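Local coordinates for alpha,alpha-trehalose-phosphate synthase (UDP-forming) (Burkholderia xenovorans, PDB 5HXA), which belongs to glycosyltransferase family 20 and has the two-domain GT-B architecture, in which two Rossmann-like domains face each other, at residues S269-D274 with V280-A285; R288-A293 with G332-L337. All coordinates share one frame; numbering follows the deposited sequence.

Contact 1 of 2, residues S269-D274 with V280-A285; sequences SVDRLD and VERFQA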
loop_
_atom_site.group_PDB
_atom_site.type_symbol
_atom_site.label_atom_id
_atom_site.label_comp_id
_atom_site.label_asym_id
_atom_site.label_seq_id
_atom_site.Cartn_x
_atom_site.Cartn_y
_atom_site.Cartn_z
ATOM N N SER A 269 -0.358 -25.829 -6.401
ATOM C CA SER A 269 -0.142 -24.554 -5.732
ATOM C C SER A 269 0.367 -24.858 -4.331
ATOM O O SER A 269 -0.260 -25.628 -3.595
ATOM C CB SER A 269 -1.455 -23.750 -5.716
ATOM O OG SER A 269 -1.359 -22.582 -4.935
ATOM N N VAL A 270 1.533 -24.318 -3.976
ATOM C CA VAL A 270 2.160 -24.601 -2.685
ATOM C C VAL A 270 2.595 -23.269 -2.083
ATOM O O VAL A 270 3.372 -22.536 -2.703
ATOM C CB VAL A 270 3.369 -25.549 -2.824
ATOM C CG1 VAL A 270 3.998 -25.835 -1.455
ATOM C CG2 VAL A 270 2.978 -26.854 -3.527
ATOM N N ASP A 271 2.091 -22.941 -0.894
ATOM C CA ASP A 271 2.606 -21.758 -0.237
ATOM C C ASP A 271 2.206 -21.771 1.225
ATOM O O ASP A 271 1.271 -22.444 1.659
ATOM C CB ASP A 271 2.154 -20.456 -0.929
ATOM C CG ASP A 271 3.319 -19.714 -1.618
ATOM O OD1 ASP A 271 4.414 -19.619 -1.023
ATOM O OD2 ASP A 271 3.149 -19.230 -2.760
ATOM N N ARG A 272 3.019 -21.058 1.992
ATOM C CA ARG A 272 2.687 -20.841 3.387
ATOM C C ARG A 272 1.367 -20.079 3.449
ATOM O O ARG A 272 0.995 -19.365 2.512
ATOM C CB ARG A 272 3.803 -20.058 4.075
ATOM C CG ARG A 272 4.101 -20.501 5.495
ATOM C CD ARG A 272 5.311 -19.752 6.019
ATOM N NE ARG A 272 5.453 -18.477 5.323
ATOM C CZ ARG A 272 5.003 -17.313 5.780
ATOM N NH1 ARG A 272 4.386 -17.242 6.954
ATOM N NH2 ARG A 272 5.175 -16.217 5.058
ATOM N N LEU A 273 0.638 -20.250 4.543
ATOM C CA LEU A 273 -0.711 -19.693 4.638
ATOM C C LEU A 273 -0.597 -18.265 5.162
ATOM O O LEU A 273 -0.770 -17.997 6.349
ATOM C CB LEU A 273 -1.592 -20.565 5.521
ATOM C CG LEU A 273 -2.939 -20.888 4.874
ATOM C CD1 LEU A 273 -3.734 -21.878 5.717
ATOM C CD2 LEU A 273 -3.717 -19.598 4.666
ATOM N N ASP A 274 -0.327 -17.336 4.241
ATOM C CA ASP A 274 -0.044 -15.942 4.547
ATOM C C ASP A 274 -0.933 -15.057 3.676
ATOM O O ASP A 274 -1.241 -15.409 2.535
ATOM C CB ASP A 274 1.457 -15.648 4.285
ATOM C CG ASP A 274 1.881 -14.305 4.775
ATOM O OD1 ASP A 274 1.666 -13.318 4.052
ATOM O OD2 ASP A 274 2.439 -14.231 5.883
ATOM N N VAL A 280 -6.894 -16.972 -1.524
ATOM C CA VAL A 280 -8.306 -16.798 -1.868
ATOM C C VAL A 280 -8.455 -16.431 -3.343
ATOM O O VAL A 280 -9.315 -16.970 -4.052
ATOM C CB VAL A 280 -8.959 -15.738 -0.960
ATOM C CG1 VAL A 280 -10.295 -15.316 -1.535
ATOM C CG2 VAL A 280 -9.147 -16.280 0.461
ATOM N N GLU A 281 -7.625 -15.503 -3.825
ATOM C CA GLU A 281 -7.677 -15.131 -5.234
ATOM C C GLU A 281 -7.318 -16.315 -6.122
ATOM O O GLU A 281 -7.904 -16.494 -7.195
ATOM C CB GLU A 281 -6.739 -13.951 -5.509
ATOM C CG GLU A 281 -7.200 -12.602 -4.907
ATOM C CD GLU A 281 -6.878 -12.448 -3.422
ATOM O OE1 GLU A 281 -6.310 -13.381 -2.814
ATOM O OE2 GLU A 281 -7.197 -11.384 -2.860
ATOM N N ARG A 282 -6.335 -17.119 -5.707
ATOM C CA ARG A 282 -5.995 -18.313 -6.475
ATOM C C ARG A 282 -7.205 -19.227 -6.627
ATOM O O ARG A 282 -7.488 -19.712 -7.729
ATOM C CB ARG A 282 -4.834 -19.069 -5.821
ATOM C CG ARG A 282 -3.513 -18.731 -6.464
ATOM C CD ARG A 282 -2.396 -19.454 -5.820
ATOM N NE ARG A 282 -1.479 -18.523 -5.194
ATOM C CZ ARG A 282 -0.290 -18.879 -4.753
ATOM N NH1 ARG A 282 0.097 -20.145 -4.888
ATOM N NH2 ARG A 282 0.509 -17.984 -4.188
ATOM N N PHE A 283 -7.927 -19.474 -5.524
ATOM C CA PHE A 283 -9.122 -20.320 -5.590
ATOM C C PHE A 283 -10.186 -19.696 -6.479
ATOM O O PHE A 283 -10.841 -20.393 -7.263
ATOM C CB PHE A 283 -9.711 -20.546 -4.194
ATOM C CG PHE A 283 -8.905 -21.472 -3.310
ATOM C CD1 PHE A 283 -7.619 -21.852 -3.647
ATOM C CD2 PHE A 283 -9.449 -21.949 -2.122
ATOM C CE1 PHE A 283 -6.884 -22.710 -2.812
ATOM C CE2 PHE A 283 -8.723 -22.811 -1.291
ATOM C CZ PHE A 283 -7.436 -23.176 -1.638
ATOM N N GLN A 284 -10.391 -18.382 -6.350
ATOM C CA GLN A 284 -11.459 -17.729 -7.098
ATOM C C GLN A 284 -11.180 -17.711 -8.598
ATOM O O GLN A 284 -12.112 -17.804 -9.402
ATOM C CB GLN A 284 -11.668 -16.319 -6.560
ATOM C CG GLN A 284 -12.422 -16.340 -5.227
ATOM C CD GLN A 284 -12.544 -14.969 -4.607
ATOM O OE1 GLN A 284 -11.976 -13.995 -5.106
ATOM N NE2 GLN A 284 -13.283 -14.884 -3.506
ATOM N N ALA A 285 -9.912 -17.571 -9.002
ATOM C CA ALA A 285 -9.625 -17.617 -10.437
ATOM C C ALA A 285 -9.767 -19.036 -10.980
ATOM O O ALA A 285 -10.138 -19.220 -12.146
ATOM C CB ALA A 285 -8.223 -17.069 -10.729
HETATM O O HOH W 1 2.238 -21.922 -5.591
#
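R282 reaches out from its helix to S269 and D271, and it supplies almost all of the helix's share of the contact, chiefly through its guanidinium group. The tight part lies at R282 NH1, which donates to S269 OG at 2.8 Å. The oxygen sits 22° out of the guanidinium plane, and the bond is bent, with an angle of 140° at the hydrogen. The delta methylene of R282 is close as well, with CD 3.4 Å from S269 OG. Two torsions bring the groups together: the hydroxyl of S269 is anti to its backbone N (chi1 172°), and the arginine chain bends at chi3. Q304, on the next strand, is a further partner of the hydroxyl. This is the opening of a beta-alpha-beta unit in a Rossmann-like domain: strand 265-270 ends at V270, a short loop follows, and helix 279-292 packs back against the strand, with strand 300-305 to come. The second bond is looser. R282 NH2 meets D271 OD2 at 3.2 Å as a salt bridge, nearly straight and close to the guanidinium plane, but on the anti side of a carboxylate turned steeply against that plane. D271 is modelled in two conformations, so its bonds to R282 and K277 hold for one of them and are less certain. K277 reinforces both ends, pairing through its ammonium with D271 OD1 and accepting R282 NH2 on its carbonyl. Beyond NH1 a water takes over: it accepts from V270 N at 3.0 Å and, weakly, from R282 NH1.

Contact 2 of 2, residues R288-A293 with G332-L337; sequences RLLLNA and GRFAQL. With EDO (1,2-ethanediol), chain H; EDO (1,2-ethanediol), chain G.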
loop_
_atom_site.group_PDB
_atom_site.type_symbol
_atom_site.label_atom_id
_atom_site.label_comp_id
_atom_site.label_asym_id
_atom_site.label_seq_id
_atom_site.Cartn_x
_atom_site.Cartn_y
_atom_site.Cartn_z
ATOM N N ARG A 288 -13.304 -19.257 -11.572
ATOM C CA ARG A 288 -13.644 -18.559 -12.808
ATOM C C ARG A 288 -13.287 -19.403 -14.031
ATOM O O ARG A 288 -14.011 -19.394 -15.036
ATOM C CB ARG A 288 -12.941 -17.194 -12.864
ATOM C CG ARG A 288 -13.419 -16.309 -14.025
ATOM C CD ARG A 288 -13.182 -14.815 -13.752
ATOM N NE ARG A 288 -13.931 -14.343 -12.582
ATOM C CZ ARG A 288 -14.001 -13.073 -12.195
ATOM N NH1 ARG A 288 -13.390 -12.127 -12.892
ATOM N NH2 ARG A 288 -14.709 -12.742 -11.123
ATOM N N LEU A 289 -12.178 -20.143 -13.962
ATOM C CA LEU A 289 -11.856 -21.072 -15.040
ATOM C C LEU A 289 -12.984 -22.080 -15.242
ATOM O O LEU A 289 -13.425 -22.317 -16.373
ATOM C CB LEU A 289 -10.536 -21.786 -14.742
ATOM C CG LEU A 289 -10.281 -23.059 -15.562
ATOM C CD1 LEU A 289 -9.913 -22.726 -17.015
ATOM C CD2 LEU A 289 -9.190 -23.907 -14.904
ATOM N N LEU A 290 -13.484 -22.664 -14.147
ATOM C CA LEU A 290 -14.554 -23.651 -14.260
ATOM C C LEU A 290 -15.836 -23.041 -14.814
ATOM O O LEU A 290 -16.610 -23.732 -15.489
ATOM C CB LEU A 290 -14.825 -24.300 -12.902
ATOM C CG LEU A 290 -13.635 -25.053 -12.307
ATOM C CD1 LEU A 290 -14.036 -25.641 -10.947
ATOM C CD2 LEU A 290 -13.154 -26.154 -13.252
ATOM N N LEU A 291 -16.082 -21.758 -14.541
ATOM C CA LEU A 291 -17.239 -21.091 -15.136
ATOM C C LEU A 291 -17.002 -20.756 -16.607
ATOM O O LEU A 291 -17.915 -20.886 -17.428
ATOM C CB LEU A 291 -17.572 -19.824 -14.348
ATOM C CG LEU A 291 -18.095 -20.035 -12.922
ATOM C CD1 LEU A 291 -18.057 -18.729 -12.134
ATOM C CD2 LEU A 291 -19.517 -20.609 -12.948
ATOM N N ASN A 292 -15.795 -20.297 -16.953
ATOM C CA ASN A 292 -15.479 -19.948 -18.342
ATOM C C ASN A 292 -15.489 -21.171 -19.250
ATOM O O ASN A 292 -15.862 -21.073 -20.423
ATOM C CB ASN A 292 -14.094 -19.302 -18.449
ATOM C CG ASN A 292 -14.042 -17.907 -17.882
ATOM O OD1 ASN A 292 -15.076 -17.289 -17.636
ATOM N ND2 ASN A 292 -12.814 -17.395 -17.675
ATOM N N ALA A 293 -15.020 -22.312 -18.748
ATOM C CA ALA A 293 -14.741 -23.487 -19.573
ATOM C C ALA A 293 -15.350 -24.719 -18.913
ATOM O O ALA A 293 -14.642 -25.540 -18.320
ATOM C CB ALA A 293 -13.235 -23.652 -19.773
ATOM N N GLY A 332 -18.464 -27.281 -3.037
ATOM C CA GLY A 332 -19.902 -27.519 -3.001
ATOM C C GLY A 332 -20.577 -27.143 -4.308
ATOM O O GLY A 332 -21.521 -27.804 -4.751
ATOM N N ARG A 333 -20.081 -26.089 -4.953
ATOM C CA ARG A 333 -20.709 -25.578 -6.166
ATOM C C ARG A 333 -20.449 -26.483 -7.370
ATOM O O ARG A 333 -21.359 -26.722 -8.169
ATOM C CB ARG A 333 -20.206 -24.156 -6.438
ATOM C CG ARG A 333 -20.818 -23.507 -7.679
ATOM C CD ARG A 333 -20.322 -22.077 -7.848
ATOM N NE ARG A 333 -21.137 -21.379 -8.828
ATOM C CZ ARG A 333 -20.941 -20.130 -9.224
ATOM N NH1 ARG A 333 -19.932 -19.420 -8.733
ATOM N NH2 ARG A 333 -21.765 -19.595 -10.113
ATOM N N PHE A 334 -19.225 -27.014 -7.513
ATOM C CA PHE A 334 -18.843 -27.726 -8.734
ATOM C C PHE A 334 -18.578 -29.218 -8.562
ATOM O O PHE A 334 -18.443 -29.918 -9.575
ATOM C CB PHE A 334 -17.589 -27.085 -9.356
ATOM C CG PHE A 334 -17.780 -25.651 -9.764
ATOM C CD1 PHE A 334 -18.470 -25.330 -10.921
ATOM C CD2 PHE A 334 -17.277 -24.631 -8.988
ATOM C CE1 PHE A 334 -18.650 -24.013 -11.293
ATOM C CE2 PHE A 334 -17.453 -23.312 -9.351
ATOM C CZ PHE A 334 -18.143 -23.002 -10.502
ATOM N N ALA A 335 -18.482 -29.724 -7.333
ATOM C CA ALA A 335 -18.075 -31.115 -7.137
ATOM C C ALA A 335 -19.062 -32.092 -7.768
ATOM O O ALA A 335 -20.267 -31.842 -7.848
ATOM C CB ALA A 335 -17.938 -31.452 -5.642
ATOM N N GLN A 336 -18.531 -33.237 -8.180
ATOM C CA GLN A 336 -19.304 -34.388 -8.605
ATOM C C GLN A 336 -18.981 -35.542 -7.658
ATOM O O GLN A 336 -18.061 -35.458 -6.840
ATOM C CB GLN A 336 -18.983 -34.740 -10.064
ATOM C CG GLN A 336 -19.196 -33.573 -11.041
ATOM C CD GLN A 336 -18.593 -33.839 -12.422
ATOM O OE1 GLN A 336 -18.085 -34.926 -12.688
ATOM N NE2 GLN A 336 -18.646 -32.839 -13.302
ATOM N N LEU A 337 -19.734 -36.634 -7.777
ATOM C CA LEU A 337 -19.593 -37.724 -6.818
ATOM C C LEU A 337 -18.227 -38.390 -6.898
ATOM O O LEU A 337 -17.831 -39.079 -5.953
ATOM C CB LEU A 337 -20.708 -38.750 -7.020
ATOM C CG LEU A 337 -22.105 -38.241 -6.631
ATOM C CD1 LEU A 337 -23.193 -39.206 -7.074
ATOM C CD2 LEU A 337 -22.191 -37.981 -5.129
HETATM C C1 EDO H . -23.297 -22.946 -10.779
HETATM O O1 EDO H . -23.373 -21.994 -11.849
HETATM C C2 EDO H . -24.515 -22.802 -9.872
HETATM O O2 EDO H . -24.290 -21.771 -8.903
HETATM C C1 EDO G . -20.098 -16.372 -9.368
HETATM O O1 EDO G . -20.892 -16.571 -10.544
HETATM C C2 EDO G . -19.119 -15.235 -9.619
HETATM O O2 EDO G . -18.639 -15.330 -10.966
#
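The ring of F334 meets L290 over one face and L291 at its edge, and these three side chains supply most of the buried surface. L290 lies across the ring: its CB stands 4.2 Å from the F334 centroid and only 10° off the normal, a CH-pi contact over the middle of the face. Its CD1 reaches farther along the same side to F334 CD2 at 3.9 Å. Against the opposite face, toward its rim, lies R333 CG from F334's own segment, so the ring is held between aliphatic groups. L291 comes in near the ring plane, CD2 to F334 CZ at 3.7 Å, with the two side chains crossing at about a right angle. That same methyl also lies over a face of the R333 guanidinium, offset toward its rim, where L291 CD2 is 3.8 Å from R333 NH2. R333 gets there by stretching out, with CG anti to the backbone N (chi1 -179°) and the chain extended from CG to NE. Its NH1 pairs with E287 in a salt bridge, a second tie to the helix carrying the leucines. At this exposed rim two 1,2-ethanediol molecules, probably from the crystallisation liquor, also meet it; R333 NH2 donates to O1 of the chain G molecule at 3.2 Å. H297 brings its ring steeply against F334 and also bonds the L290 carbonyl. The last turns of helices 279-292 and 314-334 are thus joined by apolar side chains, as neighbouring helices on one side of a Rossmann-like parallel sheet commonly are.

Overall arrangement
Followed from the N terminus, the chain reaches these contacts only after the first sheet is complete, in the domain built on the six-stranded parallel sheet, whose first strand in the chain is 265-270. Contact 1 closes a short loop, with five residues between its segments, where that strand gives way to helix 279-292. Contact 2 opens near the far end of the same helix and closes a longer loop, 38 residues that take in strand 300-305 and most of helix 314-334. The two loops follow in series, neither nested nor crossed, with their centres about 17 Å apart. Helix 279-292 is thereby tied to its preceding strand at one end and to the next helix at the other.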